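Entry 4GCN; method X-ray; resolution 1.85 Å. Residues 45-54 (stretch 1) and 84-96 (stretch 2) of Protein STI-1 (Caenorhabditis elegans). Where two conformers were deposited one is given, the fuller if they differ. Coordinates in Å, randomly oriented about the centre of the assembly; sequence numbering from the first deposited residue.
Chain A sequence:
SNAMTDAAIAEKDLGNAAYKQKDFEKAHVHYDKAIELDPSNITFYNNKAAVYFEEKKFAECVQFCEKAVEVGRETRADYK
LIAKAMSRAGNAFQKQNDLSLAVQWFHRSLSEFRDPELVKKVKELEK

Stretch 1, residues 45-54: YNNKAAVYFE
Stretch 2 84-96: KAMSRAGNAFQKQ

Both stretches are helical and run nearly parallel, their N-to-C directions 18° apart and their axes 10.6 Å apart at closest approach. Phi/psi stays near -63/-41 through most of both, with regular i to i+4 hydrogen bonds such as Phe 53 N to Ala 49 O at 2.9 Å; at the end of the second stretch Gln 96, at -90/10, is no longer helical. The register is set by CA pairs: Asn 46 CA to Ala 85 CA at 6.3 Å, Ala 49 CA to Arg 88 CA at 7.9 Å, Phe 53 CA to Ala 92 CA at 6.7 Å. The CA spacing is shorter at the first and last pairs than at the middle one, where the long Arg 88 side chain lies against Ala 49 and Ala 50.

No direct hydrogen bond crosses the contact; water does the polar work. The CA-to-CB bond of Asn 46 points toward the other helix, and with chi1 in m and chi2 at -26° its OD1 lies 3.3 Å from Ala 85 CB. One water donates to Asn 46 OD1 at 2.8 Å and accepts from Arg 88 NH1 at 2.8 Å. A second accepts from Asn 46 ND2 at 3.1 Å and, weakly, from Lys 84 NZ at 3.3 Å, the lysine being t, t, p, t.

Arg 88 (t, t, m, chi4 120°) packs along small residues: its CD lies 3.8 Å from Ala 49 CB, and Ala 50 CB covers one guanidinium face, 3.9 Å from Arg 88 CZ. Its NH1 comes within 3.3 Å of Asn 46 O, but the angle is too poor for a hydrogen bond.

Phe 53 (t, chi2 95°) reaches across edge-on, CE1 3.8 Å from Ala 92 N and 3.9 Å from Asn 91 C, with CD1 4.2 Å from Ala 92 CB. Lys 95 (m, m, t, t) brings CE to 4.0 Å from Phe 53 CZ, adding aliphatic contact at the exposed margin.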

# COMPACT_ATOMS: atom_id res chain seq x y z
N TYR A 45 -2.94 -3.35 4.63
CA TYR A 45 -3.21 -2.01 4.07
C TYR A 45 -2.54 -1.81 2.73
O TYR A 45 -3.21 -1.38 1.74
CB TYR A 45 -2.87 -0.92 5.07
CG TYR A 45 -3.59 -1.05 6.36
CD1 TYR A 45 -4.87 -0.52 6.53
CD2 TYR A 45 -3.02 -1.67 7.43
CE1 TYR A 45 -5.53 -0.60 7.74
CE2 TYR A 45 -3.68 -1.75 8.64
CZ TYR A 45 -4.95 -1.22 8.78
OH TYR A 45 -5.61 -1.31 9.97
N ASN A 46 -1.32 -2.33 2.61
CA ASN A 46 -0.64 -2.29 1.36
C ASN A 46 -1.33 -3.22 0.37
O ASN A 46 -1.43 -2.86 -0.80
CB ASN A 46 0.86 -2.66 1.43
CG ASN A 46 1.75 -1.56 2.02
OD1 ASN A 46 1.42 -0.38 1.95
ND2 ASN A 46 2.93 -1.95 2.60
N ASN A 47 -1.78 -4.42 0.80
CA ASN A 47 -2.40 -5.35 -0.17
C ASN A 47 -3.73 -4.78 -0.64
O ASN A 47 -4.03 -4.83 -1.79
CB ASN A 47 -2.60 -6.73 0.45
CG ASN A 47 -1.31 -7.53 0.59
OD1 ASN A 47 -1.38 -8.70 0.87
ND2 ASN A 47 -0.18 -6.93 0.38
N LYS A 48 -4.50 -4.12 0.23
CA LYS A 48 -5.73 -3.49 -0.21
C LYS A 48 -5.49 -2.34 -1.21
O LYS A 48 -6.20 -2.21 -2.19
CB LYS A 48 -6.49 -2.89 0.95
CG LYS A 48 -7.39 -3.88 1.62
CD LYS A 48 -8.47 -3.23 2.42
CE LYS A 48 -9.53 -2.45 1.66
NZ LYS A 48 -10.82 -3.11 1.30
N ALA A 49 -4.43 -1.57 -0.97
CA ALA A 49 -3.99 -0.51 -1.90
C ALA A 49 -3.67 -1.04 -3.28
O ALA A 49 -4.06 -0.46 -4.27
CB ALA A 49 -2.81 0.28 -1.28
N ALA A 50 -2.99 -2.17 -3.32
CA ALA A 50 -2.64 -2.82 -4.56
C ALA A 50 -3.88 -3.25 -5.33
O ALA A 50 -3.94 -3.10 -6.55
CB ALA A 50 -1.74 -3.99 -4.27
N VAL A 51 -4.86 -3.80 -4.64
CA VAL A 51 -6.12 -4.15 -5.29
C VAL A 51 -6.78 -2.90 -5.86
O VAL A 51 -7.18 -2.90 -7.02
CB VAL A 51 -7.10 -4.85 -4.35
CG1 VAL A 51 -8.37 -5.22 -5.11
CG2 VAL A 51 -6.43 -6.09 -3.75
N TYR A 52 -6.91 -1.84 -5.04
CA TYR A 52 -7.54 -0.61 -5.52
C TYR A 52 -6.85 -0.04 -6.75
O TYR A 52 -7.51 0.39 -7.64
CB TYR A 52 -7.62 0.47 -4.44
CG TYR A 52 -8.67 0.25 -3.37
CD1 TYR A 52 -10.01 -0.05 -3.71
CD2 TYR A 52 -8.34 0.34 -2.02
CE1 TYR A 52 -10.99 -0.17 -2.74
CE2 TYR A 52 -9.29 0.18 -1.05
CZ TYR A 52 -10.59 -0.11 -1.41
OH TYR A 52 -11.49 -0.31 -0.42
N PHE A 53 -5.53 -0.11 -6.79
CA PHE A 53 -4.78 0.40 -7.90
C PHE A 53 -5.13 -0.37 -9.18
O PHE A 53 -5.36 0.26 -10.22
CB PHE A 53 -3.27 0.28 -7.61
CG PHE A 53 -2.40 0.96 -8.61
CD1 PHE A 53 -1.97 2.24 -8.38
CD2 PHE A 53 -2.01 0.30 -9.76
CE1 PHE A 53 -1.17 2.87 -9.30
CE2 PHE A 53 -1.21 0.91 -10.69
CZ PHE A 53 -0.80 2.21 -10.45
N GLU A 54 -5.20 -1.70 -9.09
CA GLU A 54 -5.56 -2.52 -10.29
C GLU A 54 -6.99 -2.29 -10.72
O GLU A 54 -7.25 -2.39 -11.92
CB GLU A 54 -5.27 -4.04 -10.17
CG GLU A 54 -5.26 -4.74 -11.53
CD GLU A 54 -4.57 -6.11 -11.58
OE1 GLU A 54 -3.82 -6.42 -10.64
OE2 GLU A 54 -4.76 -6.89 -12.58
N LYS A 84 7.42 1.60 0.43
CA LYS A 84 6.57 1.01 -0.63
C LYS A 84 5.19 1.65 -0.66
O LYS A 84 4.73 1.93 -1.76
CB LYS A 84 6.42 -0.46 -0.47
CG LYS A 84 5.59 -1.12 -1.58
CD LYS A 84 5.73 -2.65 -1.56
CE LYS A 84 5.08 -3.29 -0.31
NZ LYS A 84 5.38 -4.76 -0.21
N ALA A 85 4.57 1.91 0.49
CA ALA A 85 3.27 2.52 0.54
C ALA A 85 3.36 3.89 -0.10
O ALA A 85 2.45 4.30 -0.84
CB ALA A 85 2.70 2.65 1.97
N MET A 86 4.42 4.61 0.24
CA MET A 86 4.64 5.97 -0.25
C MET A 86 4.80 6.03 -1.78
O MET A 86 4.15 6.84 -2.44
CB MET A 86 5.83 6.60 0.47
CG MET A 86 5.50 6.92 1.92
SD MET A 86 7.03 7.35 2.75
CE MET A 86 6.38 7.89 4.36
N SER A 87 5.58 5.13 -2.38
CA SER A 87 5.74 5.11 -3.81
C SER A 87 4.44 4.70 -4.50
O SER A 87 4.14 5.19 -5.59
CB SER A 87 6.83 4.12 -4.22
OG SER A 87 7.86 4.11 -3.26
N ARG A 88 3.71 3.77 -3.87
CA ARG A 88 2.43 3.33 -4.45
C ARG A 88 1.48 4.51 -4.51
O ARG A 88 0.79 4.73 -5.52
CB ARG A 88 1.79 2.17 -3.67
CG ARG A 88 0.45 1.76 -4.32
CD ARG A 88 -0.11 0.40 -3.94
NE ARG A 88 0.73 -0.70 -4.44
CZ ARG A 88 1.29 -1.60 -3.64
NH1 ARG A 88 1.18 -1.51 -2.31
NH2 ARG A 88 1.99 -2.59 -4.18
N ALA A 89 1.40 5.27 -3.42
CA ALA A 89 0.64 6.47 -3.42
C ALA A 89 1.06 7.46 -4.52
O ALA A 89 0.18 8.11 -5.10
CB ALA A 89 0.75 7.20 -2.04
N GLY A 90 2.37 7.61 -4.75
CA GLY A 90 2.85 8.48 -5.78
C GLY A 90 2.37 8.06 -7.15
O GLY A 90 1.90 8.87 -7.95
N ASN A 91 2.49 6.76 -7.43
CA ASN A 91 1.96 6.23 -8.64
C ASN A 91 0.43 6.42 -8.85
O ASN A 91 -0.03 6.74 -9.95
CB ASN A 91 2.37 4.77 -8.72
CG ASN A 91 3.82 4.61 -9.11
OD1 ASN A 91 4.64 4.20 -8.29
ND2 ASN A 91 4.14 4.86 -10.35
N ALA A 92 -0.35 6.21 -7.78
CA ALA A 92 -1.78 6.44 -7.81
C ALA A 92 -2.11 7.91 -8.13
O ALA A 92 -3.07 8.16 -8.83
CB ALA A 92 -2.49 5.98 -6.51
N PHE A 93 -1.33 8.85 -7.60
CA PHE A 93 -1.43 10.25 -7.94
C PHE A 93 -1.05 10.57 -9.37
O PHE A 93 -1.79 11.28 -10.07
CB PHE A 93 -0.72 11.13 -6.97
CG PHE A 93 -1.57 11.56 -5.80
CD1 PHE A 93 -2.75 12.30 -6.00
CD2 PHE A 93 -1.20 11.23 -4.52
CE1 PHE A 93 -3.46 12.78 -4.94
CE2 PHE A 93 -1.98 11.66 -3.41
CZ PHE A 93 -3.09 12.42 -3.63
N GLN A 94 -0.02 9.97 -9.88
CA GLN A 94 0.25 10.09 -11.31
C GLN A 94 -0.93 9.65 -12.18
O GLN A 94 -1.23 10.25 -13.21
CB GLN A 94 1.44 9.27 -11.77
CG GLN A 94 2.79 9.78 -11.42
CD GLN A 94 3.86 8.90 -12.02
OE1 GLN A 94 4.12 7.86 -11.45
NE2 GLN A 94 4.46 9.31 -13.17
N LYS A 95 -1.57 8.57 -11.79
CA LYS A 95 -2.68 8.06 -12.55
C LYS A 95 -3.91 8.98 -12.49
O LYS A 95 -4.79 8.86 -13.30
CB LYS A 95 -3.05 6.69 -12.08
CG LYS A 95 -1.98 5.65 -12.26
CD LYS A 95 -1.99 5.18 -13.70
CE LYS A 95 -0.94 4.12 -13.93
NZ LYS A 95 -1.26 3.35 -15.19
N GLN A 96 -3.96 9.84 -11.49
CA GLN A 96 -4.95 10.88 -11.36
C GLN A 96 -4.52 12.19 -12.03
O GLN A 96 -5.17 13.21 -11.81
CB GLN A 96 -5.23 11.13 -9.86
CG GLN A 96 -5.88 9.94 -9.19
CD GLN A 96 -6.27 10.17 -7.74
OE1 GLN A 96 -7.35 10.74 -7.45
NE2 GLN A 96 -5.41 9.70 -6.83
O HOH W 1 3.79 -4.97 2.66
O HOH W 2 0.51 0.59 -0.51